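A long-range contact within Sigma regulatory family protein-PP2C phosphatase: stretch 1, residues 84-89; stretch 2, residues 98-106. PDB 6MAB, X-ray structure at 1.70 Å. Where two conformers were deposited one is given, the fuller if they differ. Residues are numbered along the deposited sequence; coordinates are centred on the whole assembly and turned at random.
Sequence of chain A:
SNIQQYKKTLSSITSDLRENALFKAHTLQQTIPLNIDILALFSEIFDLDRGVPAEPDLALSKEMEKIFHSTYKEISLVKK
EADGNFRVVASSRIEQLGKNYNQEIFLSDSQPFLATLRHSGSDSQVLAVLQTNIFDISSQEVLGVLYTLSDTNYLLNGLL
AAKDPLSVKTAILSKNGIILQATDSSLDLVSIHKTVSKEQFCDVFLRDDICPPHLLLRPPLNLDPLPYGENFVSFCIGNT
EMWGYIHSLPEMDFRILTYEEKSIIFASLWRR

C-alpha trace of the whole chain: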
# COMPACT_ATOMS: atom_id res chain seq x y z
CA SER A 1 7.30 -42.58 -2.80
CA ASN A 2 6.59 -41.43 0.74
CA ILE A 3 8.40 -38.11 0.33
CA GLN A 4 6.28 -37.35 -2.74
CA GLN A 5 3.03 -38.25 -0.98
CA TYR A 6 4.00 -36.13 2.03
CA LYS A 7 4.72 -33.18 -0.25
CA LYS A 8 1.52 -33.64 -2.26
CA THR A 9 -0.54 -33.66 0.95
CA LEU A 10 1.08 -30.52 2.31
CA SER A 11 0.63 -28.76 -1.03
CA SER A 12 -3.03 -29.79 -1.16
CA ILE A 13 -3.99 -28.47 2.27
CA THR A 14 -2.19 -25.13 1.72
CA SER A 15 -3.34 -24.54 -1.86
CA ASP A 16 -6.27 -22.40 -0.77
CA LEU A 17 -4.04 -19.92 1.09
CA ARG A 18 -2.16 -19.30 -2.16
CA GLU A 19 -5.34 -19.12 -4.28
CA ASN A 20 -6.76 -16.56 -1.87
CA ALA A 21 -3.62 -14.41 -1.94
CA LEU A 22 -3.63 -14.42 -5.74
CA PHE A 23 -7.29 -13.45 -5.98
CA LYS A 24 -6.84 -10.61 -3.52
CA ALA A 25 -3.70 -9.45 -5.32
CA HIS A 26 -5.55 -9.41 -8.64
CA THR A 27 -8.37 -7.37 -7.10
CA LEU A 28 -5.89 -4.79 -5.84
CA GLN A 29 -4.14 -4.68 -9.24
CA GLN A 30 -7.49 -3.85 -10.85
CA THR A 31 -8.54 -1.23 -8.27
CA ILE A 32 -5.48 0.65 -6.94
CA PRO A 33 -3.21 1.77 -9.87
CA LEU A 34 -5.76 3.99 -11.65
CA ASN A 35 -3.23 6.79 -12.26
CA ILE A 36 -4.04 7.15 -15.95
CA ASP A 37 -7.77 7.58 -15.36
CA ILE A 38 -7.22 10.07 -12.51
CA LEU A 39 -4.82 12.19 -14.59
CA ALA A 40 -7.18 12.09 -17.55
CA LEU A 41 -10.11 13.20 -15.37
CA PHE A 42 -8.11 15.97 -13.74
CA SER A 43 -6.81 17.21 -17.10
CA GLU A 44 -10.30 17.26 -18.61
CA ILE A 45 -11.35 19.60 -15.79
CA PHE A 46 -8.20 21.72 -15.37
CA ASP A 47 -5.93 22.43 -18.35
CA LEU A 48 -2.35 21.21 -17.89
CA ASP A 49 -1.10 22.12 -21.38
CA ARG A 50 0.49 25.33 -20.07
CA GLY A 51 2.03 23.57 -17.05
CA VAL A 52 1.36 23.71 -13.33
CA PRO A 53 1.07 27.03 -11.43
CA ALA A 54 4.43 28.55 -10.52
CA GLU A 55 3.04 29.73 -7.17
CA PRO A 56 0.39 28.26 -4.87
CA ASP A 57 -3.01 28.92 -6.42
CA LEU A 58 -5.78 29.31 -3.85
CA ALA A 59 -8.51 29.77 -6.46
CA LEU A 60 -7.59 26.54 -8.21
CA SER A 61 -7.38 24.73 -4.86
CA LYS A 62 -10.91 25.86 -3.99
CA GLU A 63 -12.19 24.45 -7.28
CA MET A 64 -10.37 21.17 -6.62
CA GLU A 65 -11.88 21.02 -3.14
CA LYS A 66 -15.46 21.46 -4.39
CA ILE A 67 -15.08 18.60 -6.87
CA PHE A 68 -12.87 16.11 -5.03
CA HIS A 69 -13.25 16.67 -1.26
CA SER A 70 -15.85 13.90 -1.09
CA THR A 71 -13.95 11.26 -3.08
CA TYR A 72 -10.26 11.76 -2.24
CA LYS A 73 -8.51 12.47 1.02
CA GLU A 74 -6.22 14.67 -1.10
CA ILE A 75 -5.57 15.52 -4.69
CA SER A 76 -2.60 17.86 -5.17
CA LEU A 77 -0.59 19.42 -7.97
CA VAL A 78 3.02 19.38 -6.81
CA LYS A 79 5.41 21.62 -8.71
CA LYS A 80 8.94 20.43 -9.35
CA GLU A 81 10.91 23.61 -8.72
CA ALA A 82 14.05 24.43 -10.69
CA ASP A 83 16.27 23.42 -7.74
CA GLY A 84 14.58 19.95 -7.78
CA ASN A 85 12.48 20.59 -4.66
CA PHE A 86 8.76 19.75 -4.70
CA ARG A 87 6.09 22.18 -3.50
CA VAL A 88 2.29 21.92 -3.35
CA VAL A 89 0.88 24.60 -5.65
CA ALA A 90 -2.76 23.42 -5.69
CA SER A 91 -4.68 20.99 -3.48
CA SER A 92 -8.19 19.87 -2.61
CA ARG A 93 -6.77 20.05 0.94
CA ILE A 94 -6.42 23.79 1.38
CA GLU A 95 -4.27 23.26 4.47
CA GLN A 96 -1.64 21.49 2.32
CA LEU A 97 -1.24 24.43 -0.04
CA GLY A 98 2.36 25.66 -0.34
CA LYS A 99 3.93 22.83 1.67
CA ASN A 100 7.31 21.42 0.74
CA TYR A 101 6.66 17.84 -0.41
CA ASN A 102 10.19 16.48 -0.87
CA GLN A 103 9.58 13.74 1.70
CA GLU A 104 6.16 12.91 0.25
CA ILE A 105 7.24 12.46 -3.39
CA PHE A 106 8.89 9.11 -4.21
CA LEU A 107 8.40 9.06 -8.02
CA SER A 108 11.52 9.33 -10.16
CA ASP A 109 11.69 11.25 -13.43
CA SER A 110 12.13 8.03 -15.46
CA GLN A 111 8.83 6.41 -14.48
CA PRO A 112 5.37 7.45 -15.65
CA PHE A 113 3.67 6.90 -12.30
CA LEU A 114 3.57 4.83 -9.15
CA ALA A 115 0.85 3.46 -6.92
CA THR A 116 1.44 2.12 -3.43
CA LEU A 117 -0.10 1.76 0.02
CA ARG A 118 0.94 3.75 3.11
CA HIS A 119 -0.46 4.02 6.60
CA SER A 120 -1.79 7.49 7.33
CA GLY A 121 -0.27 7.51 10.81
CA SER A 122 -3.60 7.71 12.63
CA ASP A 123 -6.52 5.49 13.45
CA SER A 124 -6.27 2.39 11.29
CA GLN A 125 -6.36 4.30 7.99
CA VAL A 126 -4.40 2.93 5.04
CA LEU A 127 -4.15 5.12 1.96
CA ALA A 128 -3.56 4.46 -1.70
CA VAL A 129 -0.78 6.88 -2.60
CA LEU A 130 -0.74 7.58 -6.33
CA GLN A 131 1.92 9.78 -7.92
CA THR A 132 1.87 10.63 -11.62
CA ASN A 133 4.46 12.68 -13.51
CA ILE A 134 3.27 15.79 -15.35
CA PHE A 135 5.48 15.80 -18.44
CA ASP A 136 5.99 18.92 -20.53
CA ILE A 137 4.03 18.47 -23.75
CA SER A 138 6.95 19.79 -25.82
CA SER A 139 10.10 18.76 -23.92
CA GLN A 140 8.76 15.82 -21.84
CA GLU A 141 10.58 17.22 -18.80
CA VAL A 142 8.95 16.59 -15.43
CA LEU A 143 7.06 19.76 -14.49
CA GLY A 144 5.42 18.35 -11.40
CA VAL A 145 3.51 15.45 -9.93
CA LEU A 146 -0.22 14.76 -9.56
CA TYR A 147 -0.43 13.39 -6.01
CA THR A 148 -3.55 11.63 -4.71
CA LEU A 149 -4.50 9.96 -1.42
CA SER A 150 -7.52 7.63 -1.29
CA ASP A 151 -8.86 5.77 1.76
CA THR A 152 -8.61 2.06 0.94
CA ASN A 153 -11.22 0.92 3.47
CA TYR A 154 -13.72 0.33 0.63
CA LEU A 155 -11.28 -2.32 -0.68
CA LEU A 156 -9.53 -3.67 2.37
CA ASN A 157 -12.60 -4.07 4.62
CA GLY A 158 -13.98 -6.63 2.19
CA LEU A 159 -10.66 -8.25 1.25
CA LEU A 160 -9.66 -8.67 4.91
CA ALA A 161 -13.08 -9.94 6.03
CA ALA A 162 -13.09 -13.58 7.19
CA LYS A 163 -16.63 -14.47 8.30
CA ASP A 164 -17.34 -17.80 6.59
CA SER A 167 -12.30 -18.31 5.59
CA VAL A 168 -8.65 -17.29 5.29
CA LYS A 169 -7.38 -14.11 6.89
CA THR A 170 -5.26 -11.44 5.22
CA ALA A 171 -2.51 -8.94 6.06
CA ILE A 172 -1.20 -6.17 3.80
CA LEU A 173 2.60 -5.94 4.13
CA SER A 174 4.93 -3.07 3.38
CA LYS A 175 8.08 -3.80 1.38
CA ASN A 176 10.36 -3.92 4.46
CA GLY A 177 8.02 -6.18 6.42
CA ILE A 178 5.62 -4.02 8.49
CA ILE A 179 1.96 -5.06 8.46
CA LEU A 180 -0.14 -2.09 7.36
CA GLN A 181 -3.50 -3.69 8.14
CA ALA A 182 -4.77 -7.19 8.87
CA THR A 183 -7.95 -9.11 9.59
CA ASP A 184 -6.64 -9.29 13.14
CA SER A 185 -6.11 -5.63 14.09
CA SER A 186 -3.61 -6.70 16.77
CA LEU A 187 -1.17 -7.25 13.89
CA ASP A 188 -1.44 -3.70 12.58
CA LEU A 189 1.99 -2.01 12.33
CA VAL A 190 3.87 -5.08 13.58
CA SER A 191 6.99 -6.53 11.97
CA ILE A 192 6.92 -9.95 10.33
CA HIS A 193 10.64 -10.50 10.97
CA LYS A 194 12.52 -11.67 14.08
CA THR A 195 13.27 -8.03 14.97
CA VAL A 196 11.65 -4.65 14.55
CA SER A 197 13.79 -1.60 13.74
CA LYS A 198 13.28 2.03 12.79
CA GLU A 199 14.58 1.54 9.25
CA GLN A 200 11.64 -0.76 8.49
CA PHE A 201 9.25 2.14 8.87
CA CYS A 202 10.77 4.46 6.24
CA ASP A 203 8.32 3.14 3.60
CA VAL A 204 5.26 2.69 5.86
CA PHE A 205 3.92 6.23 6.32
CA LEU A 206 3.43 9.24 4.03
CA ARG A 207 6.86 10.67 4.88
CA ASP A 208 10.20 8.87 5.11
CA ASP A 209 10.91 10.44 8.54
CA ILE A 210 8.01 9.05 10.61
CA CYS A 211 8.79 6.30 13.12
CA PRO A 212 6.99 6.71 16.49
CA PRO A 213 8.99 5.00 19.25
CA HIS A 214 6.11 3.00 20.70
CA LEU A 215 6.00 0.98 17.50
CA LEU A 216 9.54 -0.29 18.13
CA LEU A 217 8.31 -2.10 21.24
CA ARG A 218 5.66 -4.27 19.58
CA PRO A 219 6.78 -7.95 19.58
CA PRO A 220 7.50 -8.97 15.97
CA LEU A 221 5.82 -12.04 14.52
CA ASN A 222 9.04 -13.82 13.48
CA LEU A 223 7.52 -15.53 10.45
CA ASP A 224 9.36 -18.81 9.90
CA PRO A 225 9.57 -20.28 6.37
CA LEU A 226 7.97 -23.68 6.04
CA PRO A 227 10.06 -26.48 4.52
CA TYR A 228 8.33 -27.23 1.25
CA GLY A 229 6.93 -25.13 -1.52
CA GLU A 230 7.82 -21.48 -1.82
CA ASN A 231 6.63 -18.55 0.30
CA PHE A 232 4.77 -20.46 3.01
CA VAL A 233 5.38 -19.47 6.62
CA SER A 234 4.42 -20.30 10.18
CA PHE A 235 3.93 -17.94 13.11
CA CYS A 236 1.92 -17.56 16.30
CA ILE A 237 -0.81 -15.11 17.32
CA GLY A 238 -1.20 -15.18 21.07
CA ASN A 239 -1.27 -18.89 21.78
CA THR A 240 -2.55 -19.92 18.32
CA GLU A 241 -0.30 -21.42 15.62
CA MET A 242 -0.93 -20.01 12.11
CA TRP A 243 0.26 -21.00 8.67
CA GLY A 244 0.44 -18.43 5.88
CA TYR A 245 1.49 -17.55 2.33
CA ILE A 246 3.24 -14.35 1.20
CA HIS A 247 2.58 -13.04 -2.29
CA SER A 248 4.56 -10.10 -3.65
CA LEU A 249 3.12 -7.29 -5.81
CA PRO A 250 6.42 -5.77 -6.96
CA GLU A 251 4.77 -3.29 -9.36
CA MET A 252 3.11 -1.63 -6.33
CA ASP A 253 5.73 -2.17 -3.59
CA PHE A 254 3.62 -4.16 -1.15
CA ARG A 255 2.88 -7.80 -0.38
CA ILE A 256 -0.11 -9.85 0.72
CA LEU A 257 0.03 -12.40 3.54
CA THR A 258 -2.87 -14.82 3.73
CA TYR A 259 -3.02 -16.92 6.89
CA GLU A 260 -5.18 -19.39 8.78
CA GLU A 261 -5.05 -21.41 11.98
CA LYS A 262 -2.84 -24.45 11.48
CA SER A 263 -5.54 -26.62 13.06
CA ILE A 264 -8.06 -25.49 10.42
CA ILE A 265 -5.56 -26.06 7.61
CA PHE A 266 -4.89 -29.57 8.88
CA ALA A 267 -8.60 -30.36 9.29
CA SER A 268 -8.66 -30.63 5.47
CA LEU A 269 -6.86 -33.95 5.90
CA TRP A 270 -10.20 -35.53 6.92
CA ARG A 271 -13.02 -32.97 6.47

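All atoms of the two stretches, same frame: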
# COMPACT_ATOMS: atom_id res chain seq x y z
N GLY A 84 14.92 21.34 -8.01
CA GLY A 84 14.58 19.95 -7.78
C GLY A 84 13.67 19.71 -6.59
O GLY A 84 13.21 18.57 -6.42
N ASN A 85 13.40 20.72 -5.78
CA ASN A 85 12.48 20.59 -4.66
C ASN A 85 11.04 20.55 -5.16
O ASN A 85 10.70 21.13 -6.19
CB ASN A 85 12.65 21.75 -3.68
CG ASN A 85 14.00 21.75 -2.98
OD1 ASN A 85 14.56 20.69 -2.68
ND2 ASN A 85 14.53 22.93 -2.71
N PHE A 86 10.18 19.88 -4.39
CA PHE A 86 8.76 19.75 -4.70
C PHE A 86 7.93 20.61 -3.75
O PHE A 86 8.18 20.64 -2.54
CB PHE A 86 8.31 18.29 -4.59
CG PHE A 86 8.83 17.42 -5.70
CD1 PHE A 86 8.17 17.38 -6.91
CD2 PHE A 86 9.97 16.67 -5.53
CE1 PHE A 86 8.64 16.57 -7.94
CE2 PHE A 86 10.45 15.87 -6.56
CZ PHE A 86 9.77 15.83 -7.77
N ARG A 87 6.93 21.30 -4.30
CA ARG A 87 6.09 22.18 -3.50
C ARG A 87 4.64 22.08 -3.96
O ARG A 87 4.37 22.10 -5.17
CB ARG A 87 6.57 23.61 -3.60
CG ARG A 87 5.90 24.55 -2.63
CD ARG A 87 6.37 25.97 -2.85
NE ARG A 87 5.95 26.85 -1.77
CZ ARG A 87 5.79 28.16 -1.88
NH1 ARG A 87 5.98 28.77 -3.04
NH2 ARG A 87 5.41 28.87 -0.82
N VAL A 88 3.71 21.99 -3.01
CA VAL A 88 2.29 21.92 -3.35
C VAL A 88 1.84 23.29 -3.85
O VAL A 88 1.89 24.28 -3.11
CB VAL A 88 1.43 21.48 -2.16
CG1 VAL A 88 -0.02 21.47 -2.54
CG2 VAL A 88 1.85 20.09 -1.64
N VAL A 89 1.37 23.35 -5.09
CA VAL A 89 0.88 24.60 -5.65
C VAL A 89 -0.63 24.60 -5.88
O VAL A 89 -1.18 25.67 -6.20
CB VAL A 89 1.62 24.98 -6.95
CG1 VAL A 89 3.10 25.22 -6.66
CG2 VAL A 89 1.46 23.91 -8.01
N GLY A 98 1.06 25.03 -0.54
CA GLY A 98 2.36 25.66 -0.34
C GLY A 98 3.39 24.82 0.39
O GLY A 98 4.55 25.26 0.51
N LYS A 99 3.03 23.63 0.86
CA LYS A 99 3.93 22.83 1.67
C LYS A 99 5.04 22.23 0.82
O LYS A 99 4.81 21.80 -0.32
CB LYS A 99 3.16 21.71 2.37
CG LYS A 99 2.32 22.19 3.56
CD LYS A 99 1.62 21.04 4.26
CE LYS A 99 1.03 21.50 5.60
NZ LYS A 99 0.33 20.37 6.30
N ASN A 100 6.25 22.19 1.37
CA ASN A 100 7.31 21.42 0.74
C ASN A 100 6.97 19.93 0.82
O ASN A 100 6.59 19.42 1.87
CB ASN A 100 8.64 21.67 1.42
CG ASN A 100 9.72 20.76 0.87
OD1 ASN A 100 9.80 19.59 1.23
ND2 ASN A 100 10.54 21.29 -0.03
N TYR A 101 7.10 19.23 -0.31
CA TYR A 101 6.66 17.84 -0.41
C TYR A 101 7.82 16.93 -0.82
O TYR A 101 7.61 15.86 -1.40
CB TYR A 101 5.50 17.75 -1.40
CG TYR A 101 4.15 17.42 -0.81
CD1 TYR A 101 3.79 17.86 0.45
CD2 TYR A 101 3.24 16.65 -1.52
CE1 TYR A 101 2.56 17.56 0.98
CE2 TYR A 101 2.00 16.34 -1.00
CZ TYR A 101 1.66 16.81 0.27
OH TYR A 101 0.44 16.52 0.82
N ASN A 102 9.05 17.32 -0.52
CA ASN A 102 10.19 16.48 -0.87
C ASN A 102 10.08 15.10 -0.24
O ASN A 102 10.42 14.10 -0.87
CB ASN A 102 11.50 17.14 -0.42
CG ASN A 102 11.90 18.31 -1.28
OD1 ASN A 102 11.31 18.55 -2.33
ND2 ASN A 102 12.94 19.01 -0.87
N GLN A 103 9.66 15.04 1.03
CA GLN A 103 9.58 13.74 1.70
C GLN A 103 8.40 12.93 1.19
O GLN A 103 8.43 11.70 1.28
CB GLN A 103 9.43 13.92 3.20
CG GLN A 103 10.58 13.37 4.01
CD GLN A 103 11.79 14.26 3.94
OE1 GLN A 103 12.21 14.64 2.85
NE2 GLN A 103 12.35 14.60 5.09
N GLU A 104 7.38 13.59 0.66
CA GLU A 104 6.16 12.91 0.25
C GLU A 104 6.27 12.33 -1.16
O GLU A 104 5.54 11.39 -1.50
CB GLU A 104 4.98 13.90 0.31
CG GLU A 104 4.44 14.22 1.71
CD GLU A 104 5.25 15.28 2.49
OE1 GLU A 104 6.29 15.78 2.00
OE2 GLU A 104 4.81 15.62 3.61
N ILE A 105 7.13 12.89 -2.00
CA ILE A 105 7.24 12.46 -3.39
C ILE A 105 8.32 11.40 -3.48
O ILE A 105 9.45 11.64 -3.07
CB ILE A 105 7.57 13.64 -4.31
CG1 ILE A 105 6.45 14.68 -4.31
CG2 ILE A 105 7.85 13.18 -5.75
CD1 ILE A 105 5.10 14.21 -4.77
N PHE A 106 7.99 10.24 -4.04
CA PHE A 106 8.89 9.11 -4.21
C PHE A 106 9.03 8.69 -5.66
O PHE A 106 9.62 7.64 -5.92
CB PHE A 106 8.38 7.89 -3.42
CG PHE A 106 7.63 8.21 -2.14
CD1 PHE A 106 8.25 8.90 -1.12
CD2 PHE A 106 6.33 7.77 -1.96
CE1 PHE A 106 7.57 9.17 0.06
CE2 PHE A 106 5.65 8.04 -0.78
CZ PHE A 106 6.27 8.74 0.23

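The most unusual feature of this contact is that a side chain takes over where the backbone pairing stops. The carboxamide of Asn102 stands in for a neighbouring strand: its OD1 accepts a hydrogen bond from Phe86 N (2.7 Å, nearly linear at 169°), while its ND2 donates to Asn85 OD1 at 3.0 Å. One amide group thus serves both a backbone donor and a side-chain acceptor, a pairing for which asparagine, with a donor and an acceptor on one short arm, is well suited. The m rotamer (chi1 -74°) brings the end of the side chain nearer to stretch 1 although its CA-to-CB bond points sideways.

Beyond this point the backbones meet directly, running antiparallel through a single bridge between Arg87 and Asn100, whose CA atoms lie 4.5 Å apart. Tyr101 N donates to Phe86 O at 2.9 Å, and Val88 N donates to Lys99 O at the same distance. The two carbonyls also receive CA-H...O contacts, from Asn100 CA to Phe86 O (3.5 Å) and from Arg87 CA to Lys99 O (3.4 Å). Farther along, Gly98 N donates to Val88 O at 2.8 Å with a more bent angle of 136°.

The Gly98 carbonyl is bound by a side chain. Arg87, extended with chi1 to chi3 all t, reaches along stretch 2 so that its NE donates to Gly98 O at 3.1 Å, the oxygen lying near the guanidinium plane. Glycine suits position 98 because its phi/psi of 87/-5° would jam a CB against the preceding carbonyl oxygen.

Two CH-pi contacts supply the apolar part of the interface. Val88 CG2 sits almost on the normal of the Tyr101 ring, 3.5 Å from the ring centroid, and the branched valine presents this methyl squarely to the face. Ile105 CG2 lies over a face of the Phe86 ring, 3.9 Å from its centroid. Both Phe86 and Ile105 direct their CA-to-CB bonds toward the opposing stretch, and Phe86 has the largest area covered in the contact. Near its base, Phe86 CB approaches Tyr101 CB at 4.3 Å. Val88, Tyr101 and Ile105 are buried in the assembly, in keeping with their largely apolar surfaces.

Stretch 2 is braced internally for this role. Asn100 OD1 accepts a hydrogen bond from Asn102 N at 3.0 Å, and Ile105 N donates to Tyr101 O at 3.1 Å, closing the turn from Tyr101 to Ile105. In all, the two stretches bury 518 Å² between them.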